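Local coordinates for protein glycosyl hydrolase (Streptomyces cattleya, PDB 7LR8) that probably cleaves the beta-1,4 bond between mannose and N-acetylglucosamine in N-glycan core fragments, as a family 5 glycoside hydrolase of a soil actinobacterium, at residues B[251-256]-B[396-400]; B[293-297]-B[353-357]. The protein carries 1 engineered substitution. All coordinates share one frame. Residues are numbered along the deposited sequence.

Interaction 1. Residues B[251-256]-B[396-400]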
ATOM      1  N   GLU B 251     -15.605  18.025  27.200  1.00 20.05           N
ATOM      2  CA  GLU B 251     -15.871  19.388  27.649  1.00 18.81           C
ATOM      3  C   GLU B 251     -14.896  20.382  27.028  1.00 23.84           C
ATOM      4  O   GLU B 251     -15.255  21.545  26.816  1.00 22.83           O
ATOM      5  CB  GLU B 251     -15.827  19.463  29.177  1.00 20.55           C
ATOM      6  CG  GLU B 251     -16.956  18.693  29.837  1.00 24.38           C
ATOM      7  CD  GLU B 251     -18.313  19.151  29.353  1.00 25.91           C
ATOM      8  OE1 GLU B 251     -18.552  20.379  29.348  1.00 24.90           O
ATOM      9  OE2 GLU B 251     -19.142  18.283  28.984  1.00 26.46           O
ATOM     10  N   LEU B 252     -13.666  19.947  26.739  1.00 20.89           N
ATOM     11  CA  LEU B 252     -12.708  20.827  26.082  1.00 22.05           C
ATOM     12  C   LEU B 252     -13.178  21.186  24.681  1.00 22.32           C
ATOM     13  O   LEU B 252     -13.106  22.352  24.272  1.00 22.19           O
ATOM     14  CB  LEU B 252     -11.335  20.153  26.020  1.00 21.52           C
ATOM     15  CG  LEU B 252     -10.209  20.909  25.309  1.00 23.39           C
ATOM     16  CD1 LEU B 252      -9.910  22.201  26.046  1.00 25.83           C
ATOM     17  CD2 LEU B 252      -8.959  20.047  25.216  1.00 20.68           C
ATOM     18  N   ALA B 253     -13.665  20.190  23.938  1.00 21.38           N
ATOM     19  CA  ALA B 253     -14.056  20.404  22.548  1.00 22.75           C
ATOM     20  C   ALA B 253     -15.178  21.430  22.437  1.00 21.89           C
ATOM     21  O   ALA B 253     -15.281  22.137  21.426  1.00 22.73           O
ATOM     22  CB  ALA B 253     -14.473  19.074  21.920  1.00 24.11           C
ATOM     23  N   LYS B 254     -16.003  21.546  23.476  1.00 22.25           N
ATOM     24  CA  LYS B 254     -17.101  22.498  23.479  1.00 22.34           C
ATOM     25  C   LYS B 254     -16.631  23.948  23.423  1.00 26.44           C
ATOM     26  O   LYS B 254     -17.394  24.810  22.968  1.00 25.58           O
ATOM     27  CB  LYS B 254     -17.968  22.283  24.721  1.00 23.01           C
ATOM     28  CG  LYS B 254     -18.727  20.958  24.703  1.00 23.68           C
ATOM     29  CD  LYS B 254     -19.528  20.736  25.970  1.00 24.32           C
ATOM     30  CE  LYS B 254     -20.307  19.429  25.873  1.00 25.42           C
ATOM     31  NZ  LYS B 254     -21.042  19.140  27.119  1.00 24.01           N
ATOM     32  N   ALA B 255     -15.409  24.249  23.879  1.00 24.64           N
ATOM     33  CA  ALA B 255     -14.990  25.648  23.935  1.00 24.34           C
ATOM     34  C   ALA B 255     -15.004  26.306  22.561  1.00 23.85           C
ATOM     35  O   ALA B 255     -15.254  27.513  22.463  1.00 23.40           O
ATOM     36  CB  ALA B 255     -13.598  25.767  24.556  1.00 25.23           C
ATOM     37  N   TRP B 256     -14.750  25.539  21.503  1.00 23.81           N
ATOM     38  CA  TRP B 256     -14.597  26.073  20.154  1.00 24.96           C
ATOM     39  C   TRP B 256     -15.873  26.009  19.326  1.00 27.44           C
ATOM     40  O   TRP B 256     -15.874  26.473  18.181  1.00 26.18           O
ATOM     41  CB  TRP B 256     -13.475  25.332  19.409  1.00 24.96           C
ATOM     42  CG  TRP B 256     -12.095  25.732  19.842  1.00 25.25           C
ATOM     43  CD1 TRP B 256     -11.317  26.717  19.307  1.00 26.08           C
ATOM     44  CD2 TRP B 256     -11.333  25.152  20.909  1.00 25.80           C
ATOM     45  NE1 TRP B 256     -10.117  26.790  19.975  1.00 24.41           N
ATOM     46  CE2 TRP B 256     -10.107  25.844  20.971  1.00 22.00           C
ATOM     47  CE3 TRP B 256     -11.575  24.121  21.829  1.00 26.92           C
ATOM     48  CZ2 TRP B 256      -9.115  25.528  21.900  1.00 25.76           C
ATOM     49  CZ3 TRP B 256     -10.589  23.810  22.755  1.00 25.49           C
ATOM     50  CH2 TRP B 256      -9.375  24.511  22.782  1.00 27.64           C
ATOM     51  N   PRO B 396     -16.542  20.795  35.806  1.00 21.82           N
ATOM     52  CA  PRO B 396     -16.242  21.933  34.927  1.00 21.05           C
ATOM     53  C   PRO B 396     -16.580  21.657  33.469  1.00 21.77           C
ATOM     54  O   PRO B 396     -16.461  20.530  32.980  1.00 21.56           O
ATOM     55  CB  PRO B 396     -14.732  22.125  35.106  1.00 22.49           C
ATOM     56  CG  PRO B 396     -14.223  20.735  35.418  1.00 22.75           C
ATOM     57  CD  PRO B 396     -15.323  20.122  36.286  1.00 22.94           C
ATOM     58  N   THR B 397     -17.008  22.717  32.773  1.00 20.10           N
ATOM     59  CA  THR B 397     -16.890  22.790  31.324  1.00 20.15           C
ATOM     60  C   THR B 397     -15.719  23.716  31.004  1.00 20.93           C
ATOM     61  O   THR B 397     -14.942  24.087  31.891  1.00 24.56           O
ATOM     62  CB  THR B 397     -18.196  23.258  30.661  1.00 22.38           C
ATOM     63  OG1 THR B 397     -18.074  23.141  29.233  1.00 20.89           O
ATOM     64  CG2 THR B 397     -18.526  24.704  31.020  1.00 23.82           C
ATOM     65  N   THR B 398     -15.576  24.093  29.729  1.00 20.77           N
ATOM     66  CA  THR B 398     -14.520  25.009  29.314  1.00 22.87           C
ATOM     67  C   THR B 398     -15.112  26.159  28.506  1.00 27.10           C
ATOM     68  O   THR B 398     -16.210  26.059  27.945  1.00 25.44           O
ATOM     69  CB  THR B 398     -13.416  24.304  28.493  1.00 27.03           C
ATOM     70  OG1 THR B 398     -13.934  23.829  27.235  1.00 23.06           O
ATOM     71  CG2 THR B 398     -12.835  23.133  29.271  1.00 26.55           C
ATOM     72  N   VAL B 399     -14.373  27.267  28.473  1.00 22.76           N
ATOM     73  CA  VAL B 399     -14.760  28.444  27.699  1.00 23.52           C
ATOM     74  C   VAL B 399     -13.489  29.095  27.169  1.00 30.46           C
ATOM     75  O   VAL B 399     -12.474  29.159  27.870  1.00 26.92           O
ATOM     76  CB  VAL B 399     -15.604  29.426  28.544  1.00 23.47           C
ATOM     77  CG1 VAL B 399     -14.797  29.996  29.704  1.00 23.69           C
ATOM     78  CG2 VAL B 399     -16.161  30.557  27.667  1.00 25.92           C
ATOM     79  N   LEU B 400     -13.535  29.557  25.917  1.00 26.32           N
ATOM     80  CA  LEU B 400     -12.381  30.221  25.326  1.00 28.17           C
ATOM     81  C   LEU B 400     -12.134  31.579  25.974  1.00 28.97           C
ATOM     82  O   LEU B 400     -13.067  32.280  26.382  1.00 28.87           O
ATOM     83  CB  LEU B 400     -12.578  30.408  23.822  1.00 30.00           C
ATOM     84  CG  LEU B 400     -12.381  29.192  22.925  1.00 31.77           C
ATOM     85  CD1 LEU B 400     -12.528  29.628  21.470  1.00 33.14           C
ATOM     86  CD2 LEU B 400     -11.012  28.562  23.168  1.00 34.54           C
TER
HETATM   87  O   HOH W   1     -15.875  29.181  24.556  1.00 27.85           O
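This is a buried helix-to-strand contact between the main barrel and the small C-terminal domain. Residues 251-256 include the last part of helix 240-253. Residues 396-400 carry strand 397-400, an outermost strand of a three-stranded parallel sheet. Two threonine hydroxyls make the direct polar links. Thr398 OG1 donates to the backbone carbonyl Glu251 O at 2.7 Å. The same carbonyl also takes a weak bond within its own segment, from Lys254 N to Glu251 O at 3.4 Å. Thr397 OG1 donates to the carboxylate atom Glu251 OE1 at 2.8 Å. The other carboxylate oxygen, Glu251 OE2, forms a salt bridge with Lys254 NZ at 2.8 Å, and this ammonium group also bonds to Pro296 O. The eight-stranded parallel sheet of the chain has the strand order of a (beta/alpha)8 barrel, the fold of family 5 glycoside hydrolases. Helix 240-253 is one of its outer helices, lying in sequence between strands 221-225 and 264-269. The C-terminal sheet therefore packs on the outside of the barrel. Further along, Ala255 CB touches the Thr398 hydroxyl, with OG1 at 3.3 Å, and then the contact turns apolar: Ala255 CB lies 4.0 Å from Leu400 CG. The small alanine side chain lets the backbones come close, with Ala255 CA and Val399 CA 4.7 Å apart. Leu400 CD2 sits over one face of the Trp256 indole, 3.9 Å from the centroid of the five-membered ring, in a CH-pi contact. One water bridges the backbones: it donates to Ala255 O and accepts from Leu400 N, both at 2.7 Å.

Interaction 2. Residues B[293-297]-B[353-357]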
ATOM      1  N   LEU B 293     -20.733  10.180  30.814  1.00 23.78           N
ATOM      2  CA  LEU B 293     -22.179  10.357  30.859  1.00 22.26           C
ATOM      3  C   LEU B 293     -22.617  11.418  31.866  1.00 26.39           C
ATOM      4  O   LEU B 293     -23.803  11.765  31.894  1.00 29.85           O
ATOM      5  CB  LEU B 293     -22.860   9.015  31.165  1.00 29.39           C
ATOM      6  CG  LEU B 293     -22.762   7.929  30.083  1.00 30.10           C
ATOM      7  CD1 LEU B 293     -23.565   6.701  30.496  1.00 35.09           C
ATOM      8  CD2 LEU B 293     -23.225   8.435  28.731  1.00 34.86           C
ATOM      9  N   ASP B 294     -21.703  11.939  32.685  1.00 26.03           N
ATOM     10  CA  ASP B 294     -21.959  13.129  33.491  1.00 27.16           C
ATOM     11  C   ASP B 294     -21.728  14.427  32.705  1.00 24.33           C
ATOM     12  O   ASP B 294     -21.757  15.513  33.292  1.00 32.65           O
ATOM     13  CB  ASP B 294     -21.080  13.101  34.748  1.00 26.47           C
ATOM     14  CG  ASP B 294     -21.548  14.064  35.820  1.00 27.04           C
ATOM     15  OD1 ASP B 294     -22.774  14.131  36.085  1.00 29.11           O
ATOM     16  OD2 ASP B 294     -20.675  14.745  36.408  1.00 30.50           O
ATOM     17  N   CYS B 295     -21.485  14.329  31.405  1.00 23.80           N
ATOM     18  CA  CYS B 295     -21.318  15.467  30.513  1.00 24.52           C
ATOM     19  C   CYS B 295     -22.544  15.594  29.633  1.00 24.48           C
ATOM     20  O   CYS B 295     -22.958  14.591  29.037  1.00 25.44           O
ATOM     21  CB  CYS B 295     -20.085  15.287  29.628  1.00 25.81           C
ATOM     22  SG  CYS B 295     -18.534  15.244  30.516  1.00 25.19           S
ATOM     23  N   PRO B 296     -23.160  16.771  29.532  1.00 25.17           N
ATOM     24  CA  PRO B 296     -24.331  16.913  28.665  1.00 25.73           C
ATOM     25  C   PRO B 296     -23.927  16.968  27.201  1.00 25.11           C
ATOM     26  O   PRO B 296     -22.768  17.215  26.853  1.00 25.47           O
ATOM     27  CB  PRO B 296     -24.957  18.241  29.111  1.00 29.95           C
ATOM     28  CG  PRO B 296     -24.163  18.709  30.295  1.00 31.88           C
ATOM     29  CD  PRO B 296     -22.835  18.026  30.221  1.00 29.48           C
ATOM     30  N   GLU B 297     -24.921  16.757  26.334  1.00 24.93           N
ATOM     31  CA  GLU B 297     -24.752  16.877  24.879  1.00 25.24           C
ATOM     32  C   GLU B 297     -23.687  15.924  24.346  1.00 26.02           C
ATOM     33  O   GLU B 297     -22.994  16.232  23.376  1.00 29.52           O
ATOM     34  CB  GLU B 297     -24.421  18.317  24.466  1.00 26.87           C
ATOM     35  CG  GLU B 297     -25.635  19.243  24.415  1.00 32.64           C
ATOM     36  CD  GLU B 297     -26.025  19.807  25.772  1.00 43.31           C
ATOM     37  OE1 GLU B 297     -25.127  20.137  26.569  1.00 43.80           O
ATOM     38  OE2 GLU B 297     -27.241  19.933  26.034  1.00 42.84           O
ATOM     39  N   PRO B 353     -29.765  14.767  31.989  1.00 32.78           N
ATOM     40  CA  PRO B 353     -28.483  15.468  31.895  1.00 35.47           C
ATOM     41  C   PRO B 353     -28.418  16.561  32.944  1.00 32.56           C
ATOM     42  O   PRO B 353     -29.440  17.119  33.361  1.00 33.36           O
ATOM     43  CB  PRO B 353     -28.488  16.043  30.474  1.00 40.17           C
ATOM     44  CG  PRO B 353     -29.929  16.197  30.147  1.00 42.09           C
ATOM     45  CD  PRO B 353     -30.645  15.064  30.844  1.00 39.84           C
ATOM     46  N   ARG B 354     -27.199  16.844  33.397  1.00 26.86           N
ATOM     47  CA  ARG B 354     -26.973  17.876  34.399  1.00 27.23           C
ATOM     48  C   ARG B 354     -26.061  18.933  33.794  1.00 26.46           C
ATOM     49  O   ARG B 354     -24.905  18.626  33.442  1.00 27.01           O
ATOM     50  CB  ARG B 354     -26.366  17.300  35.683  1.00 29.99           C
ATOM     51  CG  ARG B 354     -27.256  16.263  36.347  1.00 29.66           C
ATOM     52  CD  ARG B 354     -26.603  15.609  37.565  1.00 39.27           C
ATOM     53  NE  ARG B 354     -27.576  14.768  38.270  1.00 49.03           N
ATOM     54  CZ  ARG B 354     -28.268  15.142  39.345  1.00 56.93           C
ATOM     55  NH1 ARG B 354     -28.091  16.345  39.871  1.00 56.46           N
ATOM     56  NH2 ARG B 354     -29.138  14.306  39.904  1.00 57.90           N
ATOM     57  N   PRO B 355     -26.539  20.167  33.633  1.00 27.29           N
ATOM     58  CA  PRO B 355     -25.707  21.218  33.040  1.00 26.82           C
ATOM     59  C   PRO B 355     -24.471  21.485  33.881  1.00 26.06           C
ATOM     60  O   PRO B 355     -24.417  21.202  35.084  1.00 26.80           O
ATOM     61  CB  PRO B 355     -26.630  22.440  33.017  1.00 29.20           C
ATOM     62  CG  PRO B 355     -28.026  21.881  33.162  1.00 36.53           C
ATOM     63  CD  PRO B 355     -27.879  20.653  34.001  1.00 28.91           C
ATOM     64  N   ARG B 356     -23.472  22.073  33.229  1.00 25.44           N
ATOM     65  CA  ARG B 356     -22.209  22.437  33.863  1.00 24.91           C
ATOM     66  C   ARG B 356     -22.085  23.957  33.829  1.00 25.55           C
ATOM     67  O   ARG B 356     -21.791  24.542  32.784  1.00 25.57           O
ATOM     68  CB  ARG B 356     -21.042  21.752  33.159  1.00 25.47           C
ATOM     69  CG  ARG B 356     -21.099  20.242  33.283  1.00 25.15           C
ATOM     70  CD  ARG B 356     -19.798  19.575  32.849  1.00 24.20           C
ATOM     71  NE  ARG B 356     -19.761  18.218  33.380  1.00 27.12           N
ATOM     72  CZ  ARG B 356     -18.662  17.566  33.729  1.00 26.28           C
ATOM     73  NH1 ARG B 356     -17.470  18.134  33.601  1.00 22.77           N
ATOM     74  NH2 ARG B 356     -18.766  16.336  34.217  1.00 27.54           N
ATOM     75  N   THR B 357     -22.317  24.594  34.978  1.00 26.27           N
ATOM     76  CA  THR B 357     -22.376  26.047  35.049  1.00 27.10           C
ATOM     77  C   THR B 357     -21.037  26.699  35.366  1.00 28.71           C
ATOM     78  O   THR B 357     -20.948  27.930  35.319  1.00 28.32           O
ATOM     79  CB  THR B 357     -23.402  26.476  36.105  1.00 28.30           C
ATOM     80  OG1 THR B 357     -23.797  27.829  35.864  1.00 29.29           O
ATOM     81  CG2 THR B 357     -22.799  26.359  37.518  1.00 28.43           C
TER
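The linker that leaves the (beta/alpha)8 barrel runs here across one of the barrel's own helix-to-strand loops. Residues 293-297 join helix 281-293 to strand 298-304, the last strand of the barrel. Residues 353-357 follow helix 334-349 and lead into strand 358-362 of the C-terminal sheet. Neither segment has regular secondary structure. Pro353 comes first and packs lightly, with its CB 4.4 Å from Pro296 CB. The carbonyl of Arg354 then meets the CG corner of the Pro296 ring, with Arg354 O 3.2 Å from Pro296 CG. The Arg354 side chain only skirts Asp294. Pro355 directs its CA-to-CB bond away, but its CA still lies 4.0 Å from Pro296 CG. Arg356 points back toward the loop and makes the main polar contact. Its NH2 donates to Asp294 O at 3.2 Å. Arg356 NH2 also forms a salt bridge with Asp294 OD2 at 3.3 Å, weak as a hydrogen bond, and this OD2 has a second partner in Arg395. The other terminal nitrogen, Arg356 NH1, is held by Pro396 O. Cys295 covers one face of this guanidinium, with its SG 3.9 Å from Arg356 NH2.

The centres of the two interactions lie 12 Å apart, on the same side of the chain's centre. Along the chain the order is 251-256, 293-297, 353-357, 396-400, so interaction 2 is nested inside interaction 1. In both, a barrel segment precedes its C-terminal partner. The partners 353-357 and 396-400 lead into or form neighbouring parallel strands, 358-362 and 397-400. The contacts also touch: Lys254 NZ probably bonds to Pro296 O at 2.6 Å, and Arg356 NH1 to Pro396 O at 2.7 Å. Together they form one continuous interface between barrel and C-terminal domain, away from the glycan pocket.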